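Local atomic coordinates of glycosyl hydrolase family 2, TIM barrel domain protein (Parabacteroides merdae ATCC 43184, PDB entry 6DXU), a protein that probably removes glucuronic acid from beta-glucuronide conjugates in the human gut, as a beta-glucuronidase of glycoside hydrolase family 2. Residues I31-N36 with R192-V197; T95-D100 with V162-R167; I638-H643 with I704-V709. One frame throughout, in Å; residues are numbered along the deposited sequence.

Interaction 1 (I31-N36 with R192-V197)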
ATOM      1  N   ILE D  31      36.018   2.230 -11.942  1.00 27.09           N
ATOM      2  CA  ILE D  31      35.989   2.998 -13.176  1.00 25.63           C
ATOM      3  C   ILE D  31      35.014   4.147 -13.006  1.00 25.75           C
ATOM      4  O   ILE D  31      33.816   3.918 -12.787  1.00 21.88           O
ATOM      5  CB  ILE D  31      35.603   2.109 -14.366  1.00 27.23           C
ATOM      6  CG1 ILE D  31      36.614   0.963 -14.471  1.00 32.79           C
ATOM      7  CG2 ILE D  31      35.527   2.927 -15.642  1.00 30.58           C
ATOM      8  CD1 ILE D  31      36.120  -0.222 -15.260  1.00 39.62           C
ATOM      9  N   ARG D  32      35.522   5.376 -13.066  1.00 20.64           N
ATOM     10  CA  ARG D  32      34.633   6.528 -13.027  1.00 22.67           C
ATOM     11  C   ARG D  32      33.839   6.597 -14.328  1.00 21.68           C
ATOM     12  O   ARG D  32      34.419   6.635 -15.415  1.00 22.98           O
ATOM     13  CB  ARG D  32      35.434   7.805 -12.807  1.00 19.89           C
ATOM     14  CG  ARG D  32      35.861   7.978 -11.374  1.00 23.03           C
ATOM     15  CD  ARG D  32      36.899   9.102 -11.234  1.00 22.66           C
ATOM     16  NE  ARG D  32      37.317   9.219  -9.845  1.00 26.22           N
ATOM     17  CZ  ARG D  32      38.235  10.082  -9.418  1.00 29.65           C
ATOM     18  NH1 ARG D  32      38.824  10.903 -10.281  1.00 27.99           N
ATOM     19  NH2 ARG D  32      38.559  10.120  -8.134  1.00 31.70           N
ATOM     20  N   LEU D  33      32.515   6.609 -14.224  1.00 20.16           N
ATOM     21  CA  LEU D  33      31.657   6.717 -15.402  1.00 20.22           C
ATOM     22  C   LEU D  33      31.441   8.194 -15.688  1.00 21.78           C
ATOM     23  O   LEU D  33      30.534   8.824 -15.151  1.00 21.65           O
ATOM     24  CB  LEU D  33      30.331   5.997 -15.172  1.00 19.25           C
ATOM     25  CG  LEU D  33      30.450   4.509 -14.891  1.00 18.97           C
ATOM     26  CD1 LEU D  33      29.051   3.939 -14.567  1.00 19.17           C
ATOM     27  CD2 LEU D  33      31.024   3.834 -16.128  1.00 18.84           C
ATOM     28  N   THR D  34      32.294   8.768 -16.527  1.00 21.26           N
ATOM     29  CA  THR D  34      32.189  10.192 -16.786  1.00 21.96           C
ATOM     30  C   THR D  34      31.687  10.533 -18.178  1.00 20.92           C
ATOM     31  O   THR D  34      31.027  11.563 -18.338  1.00 23.48           O
ATOM     32  CB  THR D  34      33.541  10.878 -16.553  1.00 27.23           C
ATOM     33  OG1 THR D  34      34.508  10.322 -17.441  1.00 23.63           O
ATOM     34  CG2 THR D  34      34.007  10.655 -15.083  1.00 25.54           C
ATOM     35  N   ASN D  35      31.941   9.695 -19.177  1.00 18.03           N
ATOM     36  CA  ASN D  35      31.654  10.043 -20.564  1.00 23.42           C
ATOM     37  C   ASN D  35      30.377   9.378 -21.085  1.00 21.30           C
ATOM     38  O   ASN D  35      29.907   8.375 -20.555  1.00 22.25           O
ATOM     39  CB  ASN D  35      32.832   9.649 -21.447  1.00 24.89           C
ATOM     40  CG  ASN D  35      34.080  10.428 -21.108  1.00 34.58           C
ATOM     41  OD1 ASN D  35      34.050  11.656 -21.052  1.00 35.09           O
ATOM     42  ND2 ASN D  35      35.175   9.728 -20.870  1.00 31.97           N
ATOM     43  N   ASN D  36      29.814   9.964 -22.151  1.00 21.15           N
ATOM     44  CA  ASN D  36      28.717   9.341 -22.912  1.00 24.08           C
ATOM     45  C   ASN D  36      27.430   9.257 -22.095  1.00 21.35           C
ATOM     46  O   ASN D  36      26.721   8.246 -22.127  1.00 21.61           O
ATOM     47  CB  ASN D  36      29.126   7.959 -23.432  1.00 24.25           C
ATOM     48  CG  ASN D  36      30.370   8.040 -24.307  1.00 34.50           C
ATOM     49  OD1 ASN D  36      30.464   8.903 -25.181  1.00 34.60           O
ATOM     50  ND2 ASN D  36      31.346   7.189 -24.039  1.00 30.21           N
ATOM     51  N   ARG D 192      28.469  13.811  -7.601  1.00 17.33           N
ATOM     52  CA  ARG D 192      29.738  13.198  -7.234  1.00 16.25           C
ATOM     53  C   ARG D 192      29.924  11.979  -8.121  1.00 18.64           C
ATOM     54  O   ARG D 192      28.961  11.467  -8.691  1.00 15.47           O
ATOM     55  CB  ARG D 192      29.789  12.765  -5.758  1.00 18.11           C
ATOM     56  CG  ARG D 192      29.667  13.902  -4.757  1.00 16.74           C
ATOM     57  CD  ARG D 192      29.958  13.370  -3.356  1.00 17.82           C
ATOM     58  NE  ARG D 192      29.523  14.315  -2.327  1.00 19.24           N
ATOM     59  CZ  ARG D 192      29.086  13.956  -1.128  1.00 16.96           C
ATOM     60  NH1 ARG D 192      29.017  12.669  -0.808  1.00 17.73           N
ATOM     61  NH2 ARG D 192      28.716  14.884  -0.258  1.00 16.81           N
ATOM     62  N   TYR D 193      31.170  11.524  -8.231  1.00 15.93           N
ATOM     63  CA  TYR D 193      31.502  10.439  -9.144  1.00 18.14           C
ATOM     64  C   TYR D 193      30.609   9.231  -8.940  1.00 19.78           C
ATOM     65  O   TYR D 193      30.328   8.817  -7.810  1.00 19.48           O
ATOM     66  CB  TYR D 193      32.948   9.992  -8.961  1.00 18.44           C
ATOM     67  CG  TYR D 193      33.955  11.008  -9.438  1.00 20.74           C
ATOM     68  CD1 TYR D 193      33.987  11.411 -10.775  1.00 20.87           C
ATOM     69  CD2 TYR D 193      34.849  11.587  -8.555  1.00 20.56           C
ATOM     70  CE1 TYR D 193      34.907  12.355 -11.215  1.00 22.58           C
ATOM     71  CE2 TYR D 193      35.785  12.537  -8.995  1.00 21.53           C
ATOM     72  CZ  TYR D 193      35.804  12.908 -10.316  1.00 20.03           C
ATOM     73  OH  TYR D 193      36.719  13.849 -10.757  1.00 21.30           O
ATOM     74  N   LEU D 194      30.226   8.636 -10.056  1.00 16.59           N
ATOM     75  CA  LEU D 194      29.545   7.357 -10.086  1.00 21.33           C
ATOM     76  C   LEU D 194      30.545   6.355 -10.636  1.00 18.00           C
ATOM     77  O   LEU D 194      31.058   6.541 -11.744  1.00 19.15           O
ATOM     78  CB  LEU D 194      28.290   7.429 -10.965  1.00 17.98           C
ATOM     79  CG  LEU D 194      27.621   6.095 -11.341  1.00 18.86           C
ATOM     80  CD1 LEU D 194      27.254   5.295 -10.083  1.00 18.62           C
ATOM     81  CD2 LEU D 194      26.377   6.336 -12.207  1.00 22.17           C
ATOM     82  N   ASN D 195      30.800   5.297  -9.881  1.00 18.93           N
ATOM     83  CA  ASN D 195      31.848   4.346 -10.215  1.00 19.59           C
ATOM     84  C   ASN D 195      31.227   3.024 -10.622  1.00 23.34           C
ATOM     85  O   ASN D 195      30.288   2.539  -9.976  1.00 21.33           O
ATOM     86  CB  ASN D 195      32.787   4.101  -9.030  1.00 20.46           C
ATOM     87  CG  ASN D 195      33.318   5.388  -8.430  1.00 26.57           C
ATOM     88  OD1 ASN D 195      34.158   6.047  -9.035  1.00 24.64           O
ATOM     89  ND2 ASN D 195      32.827   5.752  -7.242  1.00 26.50           N
ATOM     90  N   LEU D 196      31.767   2.446 -11.686  1.00 18.54           N
ATOM     91  CA  LEU D 196      31.502   1.059 -12.017  1.00 22.16           C
ATOM     92  C   LEU D 196      32.582   0.238 -11.333  1.00 22.03           C
ATOM     93  O   LEU D 196      33.769   0.425 -11.606  1.00 24.02           O
ATOM     94  CB  LEU D 196      31.518   0.835 -13.528  1.00 19.04           C
ATOM     95  CG  LEU D 196      31.262  -0.609 -13.970  1.00 25.21           C
ATOM     96  CD1 LEU D 196      29.848  -0.990 -13.612  1.00 33.28           C
ATOM     97  CD2 LEU D 196      31.484  -0.749 -15.474  1.00 28.93           C
ATOM     98  N   VAL D 197      32.176  -0.680 -10.460  1.00 20.38           N
ATOM     99  CA  VAL D 197      33.123  -1.438  -9.655  1.00 19.75           C
ATOM    100  C   VAL D 197      32.965  -2.897 -10.023  1.00 22.79           C
ATOM    101  O   VAL D 197      31.910  -3.492  -9.785  1.00 22.52           O
ATOM    102  CB  VAL D 197      32.895  -1.231  -8.149  1.00 20.55           C
ATOM    103  CG1 VAL D 197      33.920  -2.035  -7.348  1.00 22.28           C
ATOM    104  CG2 VAL D 197      32.973   0.254  -7.802  1.00 22.67           C
TER
HETATM  105  O   HOH W   1      36.102   7.545  -7.931  1.00 30.89           O
HETATM  106  O   HOH W   2      30.880   9.921 -12.501  1.00 20.16           O
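I31 pairs with L196 through both of its backbone polar atoms. I31 N donates to L196 O at 2.9 Å, and L196 N returns a bond to I31 O at 2.8 Å. The two side chains lie on the same face of the sheet, with the CB atoms facing each other. R32 comes next, opposite N195 in a non-hydrogen-bonded pair, and its side chain reaches along the other face to Y193. CG is anti to the carbonyl carbon (chi1 -77°), and the extended chain beyond it lays CD and the guanidinium over one face of the Y193 ring. The stack is nearly flat: the planes are 5° apart and the guanidinium and ring centres 3.9 Å apart. It combines a cation-pi contact at CZ with a CH-pi contact from CD. R32 NE donates to water 1 at 2.8 Å, and this water donates to N195 OD1 at 2.7 Å. E345 fixes the far ends of both stacked groups: it forms a salt bridge with R32 NH2, and its backbone N is hydrogen-bonded to Y193 OH. The pairing adds strand 30-32 to the edge of an antiparallel sheet in the family 2 sugar-binding domain, a beta-sandwich. Past the bridged pairs, L33 N bonds nearly straight to L194 O (2.9 Å, 171° at the hydrogen). Water 2 bridges the return, accepting from L194 N and able to donate to L33 O. L33 CB also lies close to L194 O. L33 CD1 lies 4.1 Å from L194 CG, while CD2 touches L196 CB. T34 CG2 meets the Y193 ring obliquely, 4.3 Å from CE1.

Interaction 2 (T95-D100 with V162-R167)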
ATOM      1  N   THR D  95      22.815   6.297 -20.012  1.00 19.90           N
ATOM      2  CA  THR D  95      24.021   5.907 -20.734  1.00 18.83           C
ATOM      3  C   THR D  95      23.817   4.479 -21.225  1.00 20.34           C
ATOM      4  O   THR D  95      22.884   3.782 -20.813  1.00 18.73           O
ATOM      5  CB  THR D  95      25.281   6.026 -19.855  1.00 22.05           C
ATOM      6  OG1 THR D  95      26.466   5.973 -20.670  1.00 24.01           O
ATOM      7  CG2 THR D  95      25.344   4.906 -18.813  1.00 19.80           C
ATOM      8  N   LEU D  96      24.685   4.049 -22.124  1.00 17.96           N
ATOM      9  CA  LEU D  96      24.747   2.653 -22.529  1.00 19.57           C
ATOM     10  C   LEU D  96      26.055   2.119 -21.956  1.00 24.60           C
ATOM     11  O   LEU D  96      27.139   2.505 -22.410  1.00 22.85           O
ATOM     12  CB  LEU D  96      24.695   2.534 -24.052  1.00 22.37           C
ATOM     13  CG  LEU D  96      23.434   3.094 -24.725  1.00 26.94           C
ATOM     14  CD1 LEU D  96      23.520   3.015 -26.243  1.00 33.81           C
ATOM     15  CD2 LEU D  96      22.188   2.382 -24.212  1.00 23.39           C
ATOM     16  N   LEU D  97      25.958   1.183 -21.012  1.00 20.75           N
ATOM     17  CA  LEU D  97      27.137   0.731 -20.285  1.00 21.87           C
ATOM     18  C   LEU D  97      27.812  -0.354 -21.078  1.00 22.71           C
ATOM     19  O   LEU D  97      27.169  -1.326 -21.470  1.00 19.83           O
ATOM     20  CB  LEU D  97      26.774   0.156 -18.921  1.00 26.12           C
ATOM     21  CG  LEU D  97      26.472   1.053 -17.742  1.00 31.26           C
ATOM     22  CD1 LEU D  97      26.032   0.165 -16.569  1.00 33.58           C
ATOM     23  CD2 LEU D  97      27.756   1.767 -17.419  1.00 30.00           C
ATOM     24  N   ALA D  98      29.120  -0.199 -21.274  1.00 20.24           N
ATOM     25  CA  ALA D  98      29.944  -1.233 -21.877  1.00 21.81           C
ATOM     26  C   ALA D  98      30.488  -2.103 -20.752  1.00 25.97           C
ATOM     27  O   ALA D  98      31.460  -1.739 -20.091  1.00 31.57           O
ATOM     28  CB  ALA D  98      31.075  -0.586 -22.674  1.00 24.96           C
ATOM     29  N   ILE D  99      29.904  -3.276 -20.559  1.00 19.86           N
ATOM     30  CA  ILE D  99      30.256  -4.135 -19.435  1.00 19.29           C
ATOM     31  C   ILE D  99      31.122  -5.278 -19.927  1.00 19.51           C
ATOM     32  O   ILE D  99      30.778  -5.947 -20.912  1.00 21.12           O
ATOM     33  CB  ILE D  99      29.000  -4.675 -18.726  1.00 24.21           C
ATOM     34  CG1 ILE D  99      28.191  -3.506 -18.137  1.00 23.27           C
ATOM     35  CG2 ILE D  99      29.408  -5.711 -17.688  1.00 24.23           C
ATOM     36  CD1 ILE D  99      26.874  -3.920 -17.514  1.00 25.62           C
ATOM     37  N   ASP D 100      32.247  -5.495 -19.243  1.00 23.07           N
ATOM     38  CA  ASP D 100      33.117  -6.638 -19.518  1.00 22.09           C
ATOM     39  C   ASP D 100      33.881  -6.878 -18.209  1.00 24.90           C
ATOM     40  O   ASP D 100      34.942  -6.293 -17.988  1.00 19.67           O
ATOM     41  CB  ASP D 100      34.060  -6.368 -20.676  1.00 24.76           C
ATOM     42  CG  ASP D 100      34.848  -7.607 -21.101  1.00 25.38           C
ATOM     43  OD1 ASP D 100      35.389  -7.611 -22.226  1.00 25.63           O
ATOM     44  OD2 ASP D 100      34.915  -8.579 -20.317  1.00 28.06           O
ATOM     45  N   VAL D 162      24.454  -2.150 -22.116  1.00 20.77           N
ATOM     46  CA  VAL D 162      23.360  -2.269 -21.158  1.00 21.35           C
ATOM     47  C   VAL D 162      22.838  -0.868 -20.856  1.00 22.98           C
ATOM     48  O   VAL D 162      23.602  -0.015 -20.396  1.00 18.97           O
ATOM     49  CB  VAL D 162      23.807  -2.963 -19.862  1.00 20.16           C
ATOM     50  CG1 VAL D 162      22.647  -3.020 -18.856  1.00 18.77           C
ATOM     51  CG2 VAL D 162      24.364  -4.360 -20.171  1.00 20.23           C
ATOM     52  N   PRO D 163      21.555  -0.580 -21.082  1.00 19.00           N
ATOM     53  CA  PRO D 163      21.056   0.765 -20.790  1.00 17.51           C
ATOM     54  C   PRO D 163      20.911   0.943 -19.288  1.00 17.57           C
ATOM     55  O   PRO D 163      20.224   0.173 -18.611  1.00 22.77           O
ATOM     56  CB  PRO D 163      19.694   0.812 -21.506  1.00 20.21           C
ATOM     57  CG  PRO D 163      19.277  -0.605 -21.619  1.00 21.33           C
ATOM     58  CD  PRO D 163      20.516  -1.457 -21.649  1.00 18.41           C
ATOM     59  N   LEU D 164      21.534   1.995 -18.787  1.00 18.84           N
ATOM     60  CA  LEU D 164      21.466   2.400 -17.396  1.00 17.41           C
ATOM     61  C   LEU D 164      20.765   3.745 -17.386  1.00 17.84           C
ATOM     62  O   LEU D 164      21.206   4.673 -18.069  1.00 16.55           O
ATOM     63  CB  LEU D 164      22.877   2.509 -16.796  1.00 15.29           C
ATOM     64  CG  LEU D 164      22.982   3.099 -15.392  1.00 17.56           C
ATOM     65  CD1 LEU D 164      22.232   2.246 -14.391  1.00 19.54           C
ATOM     66  CD2 LEU D 164      24.457   3.258 -14.968  1.00 19.56           C
ATOM     67  N   SER D 165      19.670   3.845 -16.639  1.00 15.80           N
ATOM     68  CA  SER D 165      18.910   5.080 -16.548  1.00 17.60           C
ATOM     69  C   SER D 165      18.769   5.397 -15.073  1.00 18.11           C
ATOM     70  O   SER D 165      18.443   4.511 -14.275  1.00 16.00           O
ATOM     71  CB  SER D 165      17.518   4.947 -17.208  1.00 19.29           C
ATOM     72  OG  SER D 165      17.644   4.375 -18.508  1.00 17.40           O
ATOM     73  N   ILE D 166      19.014   6.652 -14.707  1.00 18.53           N
ATOM     74  CA  ILE D 166      19.043   7.056 -13.309  1.00 14.65           C
ATOM     75  C   ILE D 166      18.185   8.303 -13.179  1.00 17.75           C
ATOM     76  O   ILE D 166      18.362   9.265 -13.930  1.00 17.24           O
ATOM     77  CB  ILE D 166      20.479   7.331 -12.821  1.00 17.79           C
ATOM     78  CG1 ILE D 166      21.321   6.046 -12.896  1.00 17.04           C
ATOM     79  CG2 ILE D 166      20.438   7.887 -11.398  1.00 15.34           C
ATOM     80  CD1 ILE D 166      22.864   6.247 -12.686  1.00 12.58           C
ATOM     81  N   ARG D 167      17.244   8.274 -12.250  1.00 15.30           N
ATOM     82  CA  ARG D 167      16.418   9.427 -11.944  1.00 17.02           C
ATOM     83  C   ARG D 167      16.937  10.039 -10.653  1.00 17.27           C
ATOM     84  O   ARG D 167      17.090   9.330  -9.655  1.00 17.78           O
ATOM     85  CB  ARG D 167      14.948   9.003 -11.803  1.00 14.10           C
ATOM     86  CG  ARG D 167      13.959  10.148 -11.509  1.00 17.02           C
ATOM     87  CD  ARG D 167      12.577   9.527 -11.179  1.00 17.57           C
ATOM     88  NE  ARG D 167      11.474  10.490 -11.136  1.00 19.53           N
ATOM     89  CZ  ARG D 167      11.061  11.119 -10.036  1.00 22.96           C
ATOM     90  NH1 ARG D 167      11.689  10.936  -8.882  1.00 19.25           N
ATOM     91  NH2 ARG D 167      10.011  11.937 -10.089  1.00 18.74           N
TER
HETATM   92  O   HOH W   3      19.801   4.031 -20.929  1.00 32.78           O
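L97 and L164 form the apolar centre, with L97 CD1 3.8 Å from L164 CD2. The same methyl also lies near L164 CB. T95 CG2 meets L164 CB from another side at 4.0 Å. T95 OG1 is anti to the backbone N (chi1 -165°), which places CG2 between the backbone N and the carbonyl carbon. V162 lies on this face too, with its CB opposite that of L97. Further out, I99 CD1 crosses to V162 CG2 at 3.7 Å. V146, F149 and L150 of helix 143-150 cover this end of the cluster. On the other face, L96 CD2 rests 4.0 Å from P163 CB.

The two strands are neighbours in the antiparallel sheet that forms one layer of the sugar-binding beta-sandwich. P163 sits opposite L96 in a non-hydrogen-bonded pair, where its missing N-H costs nothing in the pairing with 95-97. Its CA also makes a CA-H...O contact with T95 O.

The hydrogen-bonded pairs lie on both sides of it. L97 N donates to V162 O at 2.7 Å, almost straight at the hydrogen (175°), though the donor is tilted out of the carbonyl plane. V162 N answers to L97 O at 2.9 Å, in the carbonyl plane and on a lone pair. T95 and L164 exchange a similar pair of bonds, with T95 N 3.0 Å from L164 O. T95 O accepts the return bond from L164 N and a second from water 3 at 3.1 Å. At the polar edge, the buried T95 OG1 is satisfied by the backbone oxygen of N36.

Interaction 3 (I638-H643 with I704-V709)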
ATOM      1  N   ILE D 638      54.410  37.729   2.133  1.00 25.24           N
ATOM      2  CA  ILE D 638      54.190  39.154   2.344  1.00 21.79           C
ATOM      3  C   ILE D 638      53.162  39.633   1.334  1.00 21.67           C
ATOM      4  O   ILE D 638      53.245  39.309   0.143  1.00 27.41           O
ATOM      5  CB  ILE D 638      55.522  39.939   2.239  1.00 25.66           C
ATOM      6  CG1 ILE D 638      55.312  41.428   2.545  1.00 24.51           C
ATOM      7  CG2 ILE D 638      56.176  39.731   0.874  1.00 26.55           C
ATOM      8  CD1 ILE D 638      56.661  42.182   2.766  1.00 26.88           C
ATOM      9  N   HIS D 639      52.177  40.394   1.795  1.00 22.35           N
ATOM     10  CA  HIS D 639      51.059  40.788   0.937  1.00 24.15           C
ATOM     11  C   HIS D 639      50.633  42.199   1.292  1.00 22.13           C
ATOM     12  O   HIS D 639      50.083  42.425   2.376  1.00 26.58           O
ATOM     13  CB  HIS D 639      49.871  39.830   1.080  1.00 23.58           C
ATOM     14  CG  HIS D 639      48.705  40.192   0.207  1.00 23.47           C
ATOM     15  ND1 HIS D 639      48.579  39.738  -1.088  1.00 24.82           N
ATOM     16  CD2 HIS D 639      47.626  40.979   0.436  1.00 22.23           C
ATOM     17  CE1 HIS D 639      47.469  40.225  -1.617  1.00 25.53           C
ATOM     18  NE2 HIS D 639      46.875  40.983  -0.713  1.00 25.68           N
ATOM     19  N   ILE D 640      50.881  43.144   0.386  1.00 22.99           N
ATOM     20  CA  ILE D 640      50.316  44.481   0.528  1.00 24.23           C
ATOM     21  C   ILE D 640      48.823  44.419   0.254  1.00 22.99           C
ATOM     22  O   ILE D 640      48.396  43.915  -0.796  1.00 22.62           O
ATOM     23  CB  ILE D 640      50.979  45.465  -0.452  1.00 21.47           C
ATOM     24  CG1 ILE D 640      52.509  45.483  -0.293  1.00 23.89           C
ATOM     25  CG2 ILE D 640      50.369  46.842  -0.260  1.00 22.44           C
ATOM     26  CD1 ILE D 640      53.230  45.956  -1.571  1.00 27.61           C
ATOM     27  N   TYR D 641      48.017  44.961   1.172  1.00 22.21           N
ATOM     28  CA  TYR D 641      46.581  45.007   0.926  1.00 26.23           C
ATOM     29  C   TYR D 641      46.302  45.903  -0.272  1.00 30.36           C
ATOM     30  O   TYR D 641      46.827  47.019  -0.362  1.00 26.52           O
ATOM     31  CB  TYR D 641      45.811  45.504   2.160  1.00 22.60           C
ATOM     32  CG  TYR D 641      44.332  45.713   1.887  1.00 24.07           C
ATOM     33  CD1 TYR D 641      43.416  44.663   2.004  1.00 23.18           C
ATOM     34  CD2 TYR D 641      43.851  46.957   1.492  1.00 25.03           C
ATOM     35  CE1 TYR D 641      42.069  44.858   1.733  1.00 25.97           C
ATOM     36  CE2 TYR D 641      42.508  47.154   1.220  1.00 27.44           C
ATOM     37  CZ  TYR D 641      41.623  46.104   1.346  1.00 24.73           C
ATOM     38  OH  TYR D 641      40.291  46.317   1.080  1.00 23.34           O
ATOM     39  N   GLY D 642      45.473  45.408  -1.193  1.00 24.04           N
ATOM     40  CA  GLY D 642      45.013  46.219  -2.307  1.00 24.13           C
ATOM     41  C   GLY D 642      45.437  45.715  -3.671  1.00 25.05           C
ATOM     42  O   GLY D 642      45.520  46.494  -4.624  1.00 25.09           O
ATOM     43  N   HIS D 643      45.701  44.412  -3.796  1.00 26.13           N
ATOM     44  CA  HIS D 643      46.023  43.872  -5.115  1.00 28.49           C
ATOM     45  C   HIS D 643      44.889  44.084  -6.115  1.00 28.40           C
ATOM     46  O   HIS D 643      45.155  44.302  -7.304  1.00 29.97           O
ATOM     47  CB  HIS D 643      46.357  42.386  -5.005  1.00 27.42           C
ATOM     48  CG  HIS D 643      47.769  42.117  -4.597  1.00 30.86           C
ATOM     49  ND1 HIS D 643      48.654  41.425  -5.393  1.00 35.65           N
ATOM     50  CD2 HIS D 643      48.460  42.471  -3.486  1.00 27.62           C
ATOM     51  CE1 HIS D 643      49.825  41.345  -4.784  1.00 34.38           C
ATOM     52  NE2 HIS D 643      49.733  41.970  -3.624  1.00 29.39           N
ATOM     53  N   ILE D 704      53.865  50.526  -5.074  1.00 29.23           N
ATOM     54  CA  ILE D 704      54.090  50.229  -3.666  1.00 25.47           C
ATOM     55  C   ILE D 704      54.779  48.882  -3.579  1.00 29.29           C
ATOM     56  O   ILE D 704      54.297  47.891  -4.139  1.00 29.41           O
ATOM     57  CB  ILE D 704      52.773  50.236  -2.868  1.00 32.26           C
ATOM     58  CG1 ILE D 704      52.079  51.592  -3.014  1.00 30.75           C
ATOM     59  CG2 ILE D 704      53.024  49.885  -1.400  1.00 26.75           C
ATOM     60  CD1 ILE D 704      50.935  51.599  -4.004  1.00 37.38           C
ATOM     61  N   ARG D 705      55.915  48.852  -2.893  1.00 29.84           N
ATOM     62  CA  ARG D 705      56.720  47.654  -2.764  1.00 27.53           C
ATOM     63  C   ARG D 705      57.007  47.418  -1.292  1.00 31.27           C
ATOM     64  O   ARG D 705      57.257  48.361  -0.535  1.00 32.73           O
ATOM     65  CB  ARG D 705      58.034  47.781  -3.571  1.00 28.26           C
ATOM     66  CG  ARG D 705      58.958  46.568  -3.465  1.00 34.32           C
ATOM     67  CD  ARG D 705      60.233  46.764  -4.282  1.00 44.16           C
ATOM     68  NE  ARG D 705      59.942  47.025  -5.690  1.00 44.79           N
ATOM     69  CZ  ARG D 705      59.933  46.089  -6.635  1.00 52.10           C
ATOM     70  NH1 ARG D 705      60.205  44.826  -6.322  1.00 56.54           N
ATOM     71  NH2 ARG D 705      59.648  46.412  -7.892  1.00 53.69           N
ATOM     72  N   ALA D 706      56.973  46.155  -0.892  1.00 28.21           N
ATOM     73  CA  ALA D 706      57.216  45.778   0.486  1.00 24.68           C
ATOM     74  C   ALA D 706      58.261  44.680   0.466  1.00 24.53           C
ATOM     75  O   ALA D 706      58.160  43.739  -0.325  1.00 28.09           O
ATOM     76  CB  ALA D 706      55.919  45.309   1.169  1.00 24.87           C
ATOM     77  N   VAL D 707      59.272  44.805   1.319  1.00 28.23           N
ATOM     78  CA  VAL D 707      60.350  43.830   1.408  1.00 23.33           C
ATOM     79  C   VAL D 707      60.401  43.339   2.840  1.00 29.25           C
ATOM     80  O   VAL D 707      60.458  44.147   3.774  1.00 32.96           O
ATOM     81  CB  VAL D 707      61.708  44.432   0.985  1.00 27.91           C
ATOM     82  CG1 VAL D 707      62.811  43.366   1.070  1.00 29.30           C
ATOM     83  CG2 VAL D 707      61.621  45.007  -0.415  1.00 32.59           C
ATOM     84  N   GLY D 708      60.361  42.025   3.019  1.00 31.06           N
ATOM     85  CA  GLY D 708      60.358  41.445   4.347  1.00 28.65           C
ATOM     86  C   GLY D 708      61.460  40.424   4.521  1.00 30.97           C
ATOM     87  O   GLY D 708      61.933  39.815   3.566  1.00 32.40           O
ATOM     88  N   VAL D 709      61.861  40.246   5.769  1.00 27.96           N
ATOM     89  CA  VAL D 709      62.800  39.207   6.155  1.00 34.30           C
ATOM     90  C   VAL D 709      62.183  38.428   7.310  1.00 36.17           C
ATOM     91  O   VAL D 709      61.592  39.013   8.224  1.00 32.92           O
ATOM     92  CB  VAL D 709      64.179  39.788   6.546  1.00 37.90           C
ATOM     93  CG1 VAL D 709      64.024  40.859   7.618  1.00 38.46           C
ATOM     94  CG2 VAL D 709      65.086  38.682   7.055  1.00 40.65           C
TER
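I640, which packs on I704 and A706, is held through its backbone by D719. Its N donates to D719 OD2, and H643 NE2 is hydrogen-bonded to the same oxygen. D719 belongs to strand 715-726, next to strand 700-710, so this carboxylate ties 638-643 to the sheet that carries 704-709. Between the two segments themselves the contact is apolar. I640 CG1 sits 3.7 Å from A706 CB. CD1 reaches past it to the backbone, 3.4 Å from I704 O, and touches I704 CG2 at 3.9 Å. An alanine at I640 removes CG1, CG2 and CD1, which would probably open a gap over A706 and leave I704 CG2 without its partner from 638-643. I638 approaches A706 CB from the other side. Its CG1 is anti to the backbone N (chi1 -176°), which carries CD1 to 3.6 Å from that CB and 3.7 Å from G708 N. G708 has no side chain where I638 CD1 comes over the backbone. The strand axes come within 7.7 Å, a spacing consistent with the small A706 and G708 beneath the isoleucines. Strand 638-640 and strand 700-710 belong to different sheets, so the isoleucines pack between two layers, as in a beta-sandwich core.

From the N terminus, the chain enters interaction 1 at 31-36, and that loop closes when 192-197 returns. Interaction 2 is nested inside it: it opens at 95-100 and closes at 162-167. Each contact joins strands within a different sheet of the sugar-binding domain. Their centres are 11 Å apart, and the two sheets pack together where L194 CD2 meets I166 CD1 at 3.5 Å. The chain then passes through a second beta domain and the TIM barrel before interaction 3 opens at 638-643 and closes at 704-709. This contact is in series with the others and joins two sheets of a later beta domain, its centre about 45 Å from that of interaction 1, across the chain's centre.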